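Local coordinates for glutamate ABC superfamily ATP binding cassette transporter, binding protein (Enterococcus faecium DO, PDB 5EYF) that binds glutamate as the solute-binding component of an ABC transporter and probably delivers it for uptake into the cell, at residues Phe41-Ala46 and Thr60-Val65; Thr50-Gly55 and Asn216-Glu221; Glu158-Leu163 and Pro186-Val191. All coordinates share one frame; numbering follows the deposited sequence.

Interaction 1. Residues Phe41-Ala46 and Thr60-Val65; sequences FDVDIA and TEFVEV
V43 and A46, one turn apart on the helix, hold the far end of the F62 ring, which extends from strand 59-64. The closest side-chain contacts are apolar, and no hydrogen bond joins the two segments. CG1 of V43 comes to 3.6 Å from CZ of F62 and lies 3.9 Å from its CE2, approaching the ring obliquely. A46 meets the same ring differently: its CB sits at the edge, near the ring plane, 3.7 Å from F62 CE1. The phenyl group thus enters end-first between helix and strand instead of lying flat along the helix. V43 points CG1 at the ring because that branch stands anti to the backbone N (chi1 171°).

The backbones keep the distance expected of a helix layered on a sheet. The axes of 41-46 and 60-64 approach to 10.2 Å, with their directions at 148°, so the helix runs roughly antiparallel to the strand. Polar interactions are left to other sides of the helix. D42 OD2 accepts from the backbone N of T85, a glutamate-binding residue, and its OD1 is hydrogen-bonded to Y102 OH, while D44 forms a salt bridge with K234. On the strand side, W19 and V21 of the neighbouring strand 16-21 extend the apolar layer, touching A46 and F62 respectively.

Strands 16-21 and 59-64 run parallel, and helix 41-54 lies between them in sequence, after a small antiparallel sheet inserted in the connection. The contact therefore belongs to a beta-alpha-beta crossover of the first lobe of a type II periplasmic-binding-protein fold.

Interaction 2. Residues Thr50-Gly55 and Asn216-Glu221; sequences TKKILG and NQALEE
K52 turns its CG anti to its own carbonyl carbon and then bends at the next bond (chi2 -57°), which carries the aliphatic chain across A218 toward E221. E221 also has CG anti to its carbonyl carbon, but continues extended, and its chain crosses that of K52 aslant. This is a helix-helix contact between the end of helix 41-54 and helix 209-225, a late helix that returns to the lobe formed by the start of the chain, as in other type II binding proteins.

The short side chain of A218 permits the close approach. The axes of the two segments come within 8.8 Å, their directions at 115°. CB of K52 rests 3.5 Å from CB of A218. CG1 of I53 adds a looser touch to the same methyl; I53 also packs on F211, A214 and V215, farther back along helix 209-225.

Beyond A218 the contact turns polar. CD of K52 passes 3.5 Å from OE1 of E221, yet the ammonium nitrogen NZ of K52 stands 4.3 Å from that oxygen, too far for a salt bridge. NZ instead forms a salt bridge with D225, one turn farther along the same helix as E221. A water bridges the helices, donating to E221 OE1 and, over a longer distance, to K52 O. The other carboxylate oxygen is held from within its own helix: Q217 NE2 donates to the anti lone pair of E221 OE2 over 3.3 Å, nearly straight at 164°, with the oxygen lying in the Q217 amide plane.

Interaction 3. Residues Glu158-Leu163 and Pro186-Val191; sequences EAFTAL and PEYELV
F160 turns the edge of its ring toward one face of the Y188 ring, in a T-shaped pair whose centroids lie 5.3 Å apart and whose planes meet at 75°. The F160 atom over that face is CE1, 4.1 Å above the Y188 plane and displaced toward the rim on the CD2 side. Seen from F160, the neighbour is an edge contact, with CD2 of Y188 close to the plane of the phenyl ring. L163 approaches the tyrosine obliquely, at the half of the ring that carries CD1 and CE1. The two helix residues thus divide the ring between them.

The setting is an alpha/beta lobe of the binding-protein fold, in which helix 156-164 packs on a mixed sheet and strand 188-191 belongs to that sheet. Y188 is the first residue of the strand, and its side chain starts out toward the helix. F160 and L163 are three positions apart, on the same side of the helix, and both have CG anti to the backbone N (chi1 -178° in each). For F160 this swings a ring whose CB does not point straight at the strand far enough to meet it.

On the sheet side, L110 of strand 103-112 touches both F160 and L163, and M171 of strand 170-172 does the same, so the aromatic contact continues into the apolar layer between helix and sheet. Strand 188-191 is fixed to 103-112 by backbone hydrogen bonds, among them that of E189 with V111.

All three touching residues are buried, and the contact is apolar and aromatic, with no hydrogen bond across the segments. The L163 and Y188 side chains run alongside each other in opposite senses, bringing CD2 of L163 to 3.8 Å from CD1 of Y188.

From the N terminus, helix 41-54 opens two contacts in succession. Interaction 1 leaves from its first turns and closes a short loop of 13 residues at strand 59-64. Interaction 2 starts nearer the end of the helix, before interaction 1 has closed, and finishes only at 216-221, so the two cross and the helix is gripped by both the local sheet and a helix from late in the chain. Interaction 3 lies wholly inside the long loop of interaction 2 and follows interaction 1 in series. It joins helix 156-164 to the mixed sheet across the chain's centre from interaction 2, their centres about 37 Å apart.

Interaction 1. Residues Phe41-Ala46 and Thr60-Val65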
loop_
_atom_site.group_PDB
_atom_site.type_symbol
_atom_site.label_atom_id
_atom_site.label_comp_id
_atom_site.label_asym_id
_atom_site.label_seq_id
_atom_site.Cartn_x
_atom_site.Cartn_y
_atom_site.Cartn_z
ATOM N N PHE B 41 -10.523 -14.099 -5.040
ATOM C CA PHE B 41 -9.935 -13.736 -3.756
ATOM C C PHE B 41 -10.947 -13.045 -2.850
ATOM O O PHE B 41 -11.014 -13.337 -1.652
ATOM C CB PHE B 41 -8.717 -12.832 -4.013
ATOM C CG PHE B 41 -8.027 -12.322 -2.783
ATOM C CD1 PHE B 41 -7.168 -13.152 -2.066
ATOM C CD2 PHE B 41 -8.174 -10.996 -2.376
ATOM C CE1 PHE B 41 -6.505 -12.690 -0.944
ATOM C CE2 PHE B 41 -7.498 -10.518 -1.269
ATOM C CZ PHE B 41 -6.661 -11.357 -0.546
ATOM N N ASP B 42 -11.674 -12.046 -3.373
ATOM C CA ASP B 42 -12.664 -11.357 -2.539
ATOM C C ASP B 42 -13.721 -12.335 -2.033
ATOM O O ASP B 42 -14.135 -12.265 -0.870
ATOM C CB ASP B 42 -13.385 -10.244 -3.318
ATOM C CG ASP B 42 -12.566 -8.984 -3.500
ATOM O OD1 ASP B 42 -11.576 -8.751 -2.754
ATOM O OD2 ASP B 42 -12.970 -8.202 -4.417
ATOM N N VAL B 43 -14.196 -13.230 -2.915
ATOM C CA VAL B 43 -15.166 -14.254 -2.525
ATOM C C VAL B 43 -14.597 -15.141 -1.416
ATOM O O VAL B 43 -15.287 -15.458 -0.432
ATOM C CB VAL B 43 -15.579 -15.082 -3.755
ATOM C CG1 VAL B 43 -16.423 -16.301 -3.335
ATOM C CG2 VAL B 43 -16.352 -14.212 -4.725
ATOM N N ASP B 44 -13.343 -15.573 -1.561
ATOM C CA ASP B 44 -12.778 -16.479 -0.551
ATOM C C ASP B 44 -12.550 -15.783 0.786
ATOM O O ASP B 44 -12.730 -16.387 1.857
ATOM C CB ASP B 44 -11.474 -17.096 -1.058
ATOM C CG ASP B 44 -11.716 -18.224 -2.062
ATOM O OD1 ASP B 44 -12.897 -18.585 -2.315
ATOM O OD2 ASP B 44 -10.724 -18.757 -2.594
ATOM N N ILE B 45 -12.098 -14.534 0.747
ATOM C CA ILE B 45 -11.983 -13.756 1.978
ATOM C C ILE B 45 -13.352 -13.624 2.649
ATOM O O ILE B 45 -13.479 -13.765 3.875
ATOM C CB ILE B 45 -11.338 -12.380 1.682
ATOM C CG1 ILE B 45 -9.837 -12.524 1.244
ATOM C CG2 ILE B 45 -11.427 -11.465 2.872
ATOM C CD1 ILE B 45 -8.892 -12.919 2.381
ATOM N N ALA B 46 -14.400 -13.315 1.865
ATOM C CA ALA B 46 -15.753 -13.210 2.422
ATOM C C ALA B 46 -16.180 -14.499 3.113
ATOM O O ALA B 46 -16.748 -14.468 4.212
ATOM C CB ALA B 46 -16.740 -12.881 1.305
ATOM N N THR B 60 -23.001 -17.914 3.631
ATOM C CA THR B 60 -22.674 -16.750 2.833
ATOM C C THR B 60 -23.704 -16.613 1.724
ATOM O O THR B 60 -24.184 -17.610 1.175
ATOM C CB THR B 60 -21.273 -16.876 2.242
ATOM O OG1 THR B 60 -21.250 -18.013 1.371
ATOM C CG2 THR B 60 -20.235 -17.076 3.365
ATOM N N GLU B 61 -24.076 -15.378 1.436
ATOM C CA GLU B 61 -24.852 -15.054 0.259
ATOM C C GLU B 61 -24.104 -13.985 -0.516
ATOM O O GLU B 61 -23.573 -13.042 0.077
ATOM C CB GLU B 61 -26.259 -14.565 0.616
ATOM C CG GLU B 61 -27.186 -14.546 -0.582
ATOM C CD GLU B 61 -27.383 -15.935 -1.167
ATOM O OE1 GLU B 61 -27.167 -16.922 -0.426
ATOM O OE2 GLU B 61 -27.741 -16.043 -2.362
ATOM N N PHE B 62 -24.034 -14.152 -1.833
ATOM C CA PHE B 62 -23.380 -13.184 -2.697
ATOM C C PHE B 62 -24.396 -12.477 -3.590
ATOM O O PHE B 62 -25.337 -13.099 -4.109
ATOM C CB PHE B 62 -22.292 -13.863 -3.526
ATOM C CG PHE B 62 -21.126 -14.344 -2.692
ATOM C CD1 PHE B 62 -20.183 -13.427 -2.197
ATOM C CD2 PHE B 62 -20.964 -15.682 -2.391
ATOM C CE1 PHE B 62 -19.132 -13.846 -1.411
ATOM C CE2 PHE B 62 -19.882 -16.103 -1.599
ATOM C CZ PHE B 62 -18.976 -15.185 -1.106
ATOM N N VAL B 63 -24.204 -11.168 -3.720
ATOM C CA VAL B 63 -25.015 -10.278 -4.542
ATOM C C VAL B 63 -24.076 -9.513 -5.458
ATOM O O VAL B 63 -23.062 -8.958 -5.002
ATOM C CB VAL B 63 -25.844 -9.299 -3.681
ATOM C CG1 VAL B 63 -26.501 -8.216 -4.528
ATOM C CG2 VAL B 63 -26.866 -10.047 -2.840
ATOM N N GLU B 64 -24.399 -9.464 -6.741
ATOM C CA GLU B 64 -23.552 -8.723 -7.666
ATOM C C GLU B 64 -23.613 -7.222 -7.388
ATOM O O GLU B 64 -24.700 -6.631 -7.318
ATOM C CB GLU B 64 -23.960 -8.992 -9.117
ATOM C CG GLU B 64 -23.174 -8.071 -10.036
ATOM C CD GLU B 64 -23.265 -8.387 -11.511
ATOM O OE1 GLU B 64 -24.202 -9.081 -11.937
ATOM O OE2 GLU B 64 -22.378 -7.907 -12.257
ATOM N N VAL B 65 -22.435 -6.592 -7.285
ATOM C CA VAL B 65 -22.323 -5.139 -7.321
ATOM C C VAL B 65 -21.364 -4.746 -8.440
ATOM O O VAL B 65 -20.540 -5.543 -8.901
ATOM C CB VAL B 65 -21.818 -4.554 -5.982
ATOM C CG1 VAL B 65 -22.679 -5.039 -4.829
ATOM C CG2 VAL B 65 -20.330 -4.896 -5.763
#

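Interaction 2. Residues Thr50-Gly55 and Asn216-Glu221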
loop_
_atom_site.group_PDB
_atom_site.type_symbol
_atom_site.label_atom_id
_atom_site.label_comp_id
_atom_site.label_asym_id
_atom_site.label_seq_id
_atom_site.Cartn_x
_atom_site.Cartn_y
_atom_site.Cartn_z
ATOM N N THR B 50 -16.942 -14.928 7.148
ATOM C CA THR B 50 -18.229 -15.409 7.612
ATOM C C THR B 50 -18.073 -16.585 8.568
ATOM O O THR B 50 -18.776 -16.668 9.587
ATOM C CB THR B 50 -19.084 -15.803 6.414
ATOM O OG1 THR B 50 -19.190 -14.672 5.540
ATOM C CG2 THR B 50 -20.498 -16.144 6.904
ATOM N N LYS B 51 -17.133 -17.485 8.286
ATOM C CA LYS B 51 -16.942 -18.604 9.211
ATOM C C LYS B 51 -16.350 -18.150 10.548
ATOM O O LYS B 51 -16.663 -18.736 11.599
ATOM C CB LYS B 51 -16.059 -19.677 8.563
ATOM C CG LYS B 51 -16.686 -20.354 7.334
ATOM C CD LYS B 51 -18.035 -21.006 7.655
ATOM C CE LYS B 51 -18.475 -21.944 6.520
ATOM N NZ LYS B 51 -19.892 -22.427 6.642
ATOM N N LYS B 52 -15.487 -17.132 10.542
ATOM C CA LYS B 52 -14.998 -16.592 11.810
ATOM C C LYS B 52 -16.128 -15.947 12.609
ATOM O O LYS B 52 -16.204 -16.110 13.833
ATOM C CB LYS B 52 -13.883 -15.564 11.564
ATOM C CG LYS B 52 -12.597 -16.114 10.942
ATOM C CD LYS B 52 -11.987 -17.236 11.760
ATOM C CE LYS B 52 -10.561 -17.498 11.304
ATOM N NZ LYS B 52 -10.079 -18.752 11.977
ATOM N N ILE B 53 -17.002 -15.184 11.946
ATOM C CA ILE B 53 -18.010 -14.430 12.681
ATOM C C ILE B 53 -19.099 -15.357 13.193
ATOM O O ILE B 53 -19.480 -15.312 14.375
ATOM C CB ILE B 53 -18.594 -13.310 11.794
ATOM C CG1 ILE B 53 -17.494 -12.330 11.404
ATOM C CG2 ILE B 53 -19.801 -12.608 12.486
ATOM C CD1 ILE B 53 -17.999 -11.170 10.526
ATOM N N LEU B 54 -19.624 -16.204 12.310
ATOM C CA LEU B 54 -20.783 -17.024 12.610
ATOM C C LEU B 54 -20.426 -18.432 13.042
ATOM O O LEU B 54 -21.299 -19.145 13.551
ATOM C CB LEU B 54 -21.687 -17.105 11.379
ATOM C CG LEU B 54 -22.217 -15.772 10.852
ATOM C CD1 LEU B 54 -23.168 -16.005 9.666
ATOM C CD2 LEU B 54 -22.912 -14.977 11.979
ATOM N N GLY B 55 -19.196 -18.858 12.835
ATOM C CA GLY B 55 -18.831 -20.222 13.141
ATOM C C GLY B 55 -19.005 -21.142 11.953
ATOM O O GLY B 55 -19.350 -20.733 10.837
ATOM N N ASN B 216 -13.386 -6.913 11.464
ATOM C CA ASN B 216 -11.966 -6.671 11.743
ATOM C C ASN B 216 -11.369 -7.757 12.624
ATOM O O ASN B 216 -10.214 -8.153 12.426
ATOM C CB ASN B 216 -11.764 -5.299 12.390
ATOM C CG ASN B 216 -11.724 -4.201 11.363
ATOM O OD1 ASN B 216 -11.390 -4.449 10.199
ATOM N ND2 ASN B 216 -12.101 -2.993 11.759
ATOM N N GLN B 217 -12.143 -8.252 13.591
ATOM C CA GLN B 217 -11.663 -9.335 14.433
ATOM C C GLN B 217 -11.455 -10.600 13.618
ATOM O O GLN B 217 -10.479 -11.326 13.821
ATOM C CB GLN B 217 -12.672 -9.579 15.565
ATOM C CG GLN B 217 -12.341 -10.740 16.492
ATOM C CD GLN B 217 -11.105 -10.493 17.320
ATOM O OE1 GLN B 217 -10.778 -9.352 17.635
ATOM N NE2 GLN B 217 -10.403 -11.567 17.680
ATOM N N ALA B 218 -12.378 -10.879 12.693
ATOM C CA ALA B 218 -12.239 -12.030 11.806
ATOM C C ALA B 218 -10.951 -11.943 10.995
ATOM O O ALA B 218 -10.187 -12.914 10.919
ATOM C CB ALA B 218 -13.458 -12.123 10.889
ATOM N N LEU B 219 -10.683 -10.768 10.399
ATOM C CA LEU B 219 -9.442 -10.577 9.651
ATOM C C LEU B 219 -8.230 -10.778 10.543
ATOM O O LEU B 219 -7.268 -11.439 10.144
ATOM C CB LEU B 219 -9.385 -9.178 9.016
ATOM C CG LEU B 219 -10.303 -8.979 7.809
ATOM C CD1 LEU B 219 -10.405 -7.484 7.492
ATOM C CD2 LEU B 219 -9.750 -9.771 6.632
ATOM N N GLU B 220 -8.254 -10.200 11.749
ATOM C CA GLU B 220 -7.162 -10.414 12.703
ATOM C C GLU B 220 -6.897 -11.901 12.910
ATOM O O GLU B 220 -5.753 -12.358 12.850
ATOM C CB GLU B 220 -7.489 -9.742 14.039
ATOM C CG GLU B 220 -6.355 -9.797 15.059
ATOM C CD GLU B 220 -6.664 -9.023 16.340
ATOM O OE1 GLU B 220 -7.823 -8.588 16.522
ATOM O OE2 GLU B 220 -5.745 -8.847 17.169
ATOM N N GLU B 221 -7.956 -12.668 13.152
ATOM C CA GLU B 221 -7.809 -14.096 13.401
ATOM C C GLU B 221 -7.244 -14.815 12.179
ATOM O O GLU B 221 -6.429 -15.738 12.318
ATOM C CB GLU B 221 -9.168 -14.671 13.788
ATOM C CG GLU B 221 -9.640 -14.304 15.207
ATOM C CD GLU B 221 -11.027 -14.860 15.533
ATOM O OE1 GLU B 221 -11.404 -15.921 14.973
ATOM O OE2 GLU B 221 -11.744 -14.229 16.349
HETATM O O HOH W 1 -10.005 -17.924 14.830
HETATM O O HOH W 2 -13.626 -17.299 15.424
#

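Interaction 3. Residues Glu158-Leu163 and Pro186-Val191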
loop_
_atom_site.group_PDB
_atom_site.type_symbol
_atom_site.label_atom_id
_atom_site.label_comp_id
_atom_site.label_asym_id
_atom_site.label_seq_id
_atom_site.Cartn_x
_atom_site.Cartn_y
_atom_site.Cartn_z
ATOM N N GLU B 158 -15.620 -4.177 -21.927
ATOM C CA GLU B 158 -15.743 -3.183 -22.992
ATOM C C GLU B 158 -14.456 -2.386 -23.136
ATOM O O GLU B 158 -14.010 -2.087 -24.254
ATOM C CB GLU B 158 -16.896 -2.235 -22.674
ATOM C CG GLU B 158 -18.086 -2.301 -23.554
ATOM C CD GLU B 158 -18.583 -0.909 -23.902
ATOM O OE1 GLU B 158 -18.767 -0.088 -22.972
ATOM O OE2 GLU B 158 -18.750 -0.626 -25.107
ATOM N N ALA B 159 -13.852 -2.016 -21.998
ATOM C CA ALA B 159 -12.590 -1.295 -22.026
ATOM C C ALA B 159 -11.509 -2.122 -22.695
ATOM O O ALA B 159 -10.707 -1.598 -23.473
ATOM C CB ALA B 159 -12.178 -0.931 -20.590
ATOM N N PHE B 160 -11.478 -3.425 -22.424
ATOM C CA PHE B 160 -10.436 -4.250 -23.026
ATOM C C PHE B 160 -10.667 -4.489 -24.521
ATOM O O PHE B 160 -9.709 -4.485 -25.301
ATOM C CB PHE B 160 -10.307 -5.571 -22.274
ATOM C CG PHE B 160 -9.229 -6.435 -22.807
ATOM C CD1 PHE B 160 -7.927 -5.955 -22.857
ATOM C CD2 PHE B 160 -9.499 -7.709 -23.289
ATOM C CE1 PHE B 160 -6.910 -6.714 -23.357
ATOM C CE2 PHE B 160 -8.471 -8.485 -23.789
ATOM C CZ PHE B 160 -7.180 -7.984 -23.824
ATOM N N THR B 161 -11.917 -4.711 -24.955
ATOM C CA THR B 161 -12.091 -4.840 -26.399
ATOM C C THR B 161 -11.786 -3.524 -27.109
ATOM O O THR B 161 -11.261 -3.544 -28.223
ATOM C CB THR B 161 -13.491 -5.360 -26.758
ATOM O OG1 THR B 161 -14.491 -4.527 -26.170
ATOM C CG2 THR B 161 -13.675 -6.807 -26.267
ATOM N N ALA B 162 -12.050 -2.378 -26.468
ATOM C CA ALA B 162 -11.668 -1.105 -27.065
ATOM C C ALA B 162 -10.155 -1.008 -27.197
ATOM O O ALA B 162 -9.644 -0.513 -28.209
ATOM C CB ALA B 162 -12.217 0.062 -26.252
ATOM N N LEU B 163 -9.420 -1.509 -26.201
ATOM C CA LEU B 163 -7.965 -1.548 -26.318
ATOM C C LEU B 163 -7.551 -2.453 -27.473
ATOM O O LEU B 163 -6.686 -2.091 -28.287
ATOM C CB LEU B 163 -7.337 -2.032 -25.000
ATOM C CG LEU B 163 -5.811 -2.058 -25.016
ATOM C CD1 LEU B 163 -5.238 -0.641 -25.099
ATOM C CD2 LEU B 163 -5.269 -2.756 -23.754
ATOM N N PRO B 186 -2.176 -12.681 -24.111
ATOM C CA PRO B 186 -0.709 -12.544 -24.114
ATOM C C PRO B 186 -0.154 -11.459 -25.038
ATOM O O PRO B 186 1.043 -11.166 -24.946
ATOM C CB PRO B 186 -0.232 -13.935 -24.551
ATOM C CG PRO B 186 -1.403 -14.547 -25.248
ATOM C CD PRO B 186 -2.612 -14.017 -24.550
ATOM N N GLU B 187 -0.956 -10.858 -25.914
ATOM C CA GLU B 187 -0.455 -9.762 -26.733
ATOM C C GLU B 187 -0.311 -8.462 -25.952
ATOM O O GLU B 187 0.159 -7.468 -26.524
ATOM C CB GLU B 187 -1.379 -9.519 -27.929
ATOM C CG GLU B 187 -1.283 -10.539 -29.038
ATOM C CD GLU B 187 -2.133 -10.144 -30.229
ATOM O OE1 GLU B 187 -2.984 -10.953 -30.651
ATOM O OE2 GLU B 187 -1.955 -9.007 -30.729
ATOM N N TYR B 188 -0.729 -8.443 -24.686
ATOM C CA TYR B 188 -0.811 -7.234 -23.876
ATOM C C TYR B 188 -0.012 -7.419 -22.595
ATOM O O TYR B 188 0.119 -8.536 -22.092
ATOM C CB TYR B 188 -2.266 -6.902 -23.554
ATOM C CG TYR B 188 -3.023 -6.674 -24.825
ATOM C CD1 TYR B 188 -3.138 -5.400 -25.353
ATOM C CD2 TYR B 188 -3.576 -7.733 -25.532
ATOM C CE1 TYR B 188 -3.790 -5.178 -26.526
ATOM C CE2 TYR B 188 -4.216 -7.520 -26.710
ATOM C CZ TYR B 188 -4.317 -6.236 -27.203
ATOM O OH TYR B 188 -4.964 -6.017 -28.381
ATOM N N GLU B 189 0.523 -6.315 -22.072
ATOM C CA GLU B 189 1.328 -6.393 -20.858
ATOM C C GLU B 189 1.113 -5.143 -20.019
ATOM O O GLU B 189 0.765 -4.065 -20.530
ATOM C CB GLU B 189 2.828 -6.575 -21.173
ATOM C CG GLU B 189 3.490 -5.411 -21.901
ATOM C CD GLU B 189 4.938 -5.708 -22.295
ATOM O OE1 GLU B 189 5.473 -6.732 -21.831
ATOM O OE2 GLU B 189 5.540 -4.931 -23.073
ATOM N N LEU B 190 1.354 -5.291 -18.716
ATOM C CA LEU B 190 1.443 -4.130 -17.833
ATOM C C LEU B 190 2.772 -3.422 -18.060
ATOM O O LEU B 190 3.801 -4.065 -18.301
ATOM C CB LEU B 190 1.311 -4.532 -16.347
ATOM C CG LEU B 190 -0.075 -4.832 -15.759
ATOM C CD1 LEU B 190 -0.611 -6.146 -16.336
ATOM C CD2 LEU B 190 -0.031 -4.920 -14.248
ATOM N N VAL B 191 2.745 -2.091 -18.040
ATOM C CA VAL B 191 3.958 -1.302 -18.233
ATOM C C VAL B 191 3.981 -0.191 -17.205
ATOM O O VAL B 191 2.943 0.414 -16.895
ATOM C CB VAL B 191 4.077 -0.695 -19.656
ATOM C CG1 VAL B 191 4.160 -1.784 -20.715
ATOM C CG2 VAL B 191 2.922 0.258 -19.972
#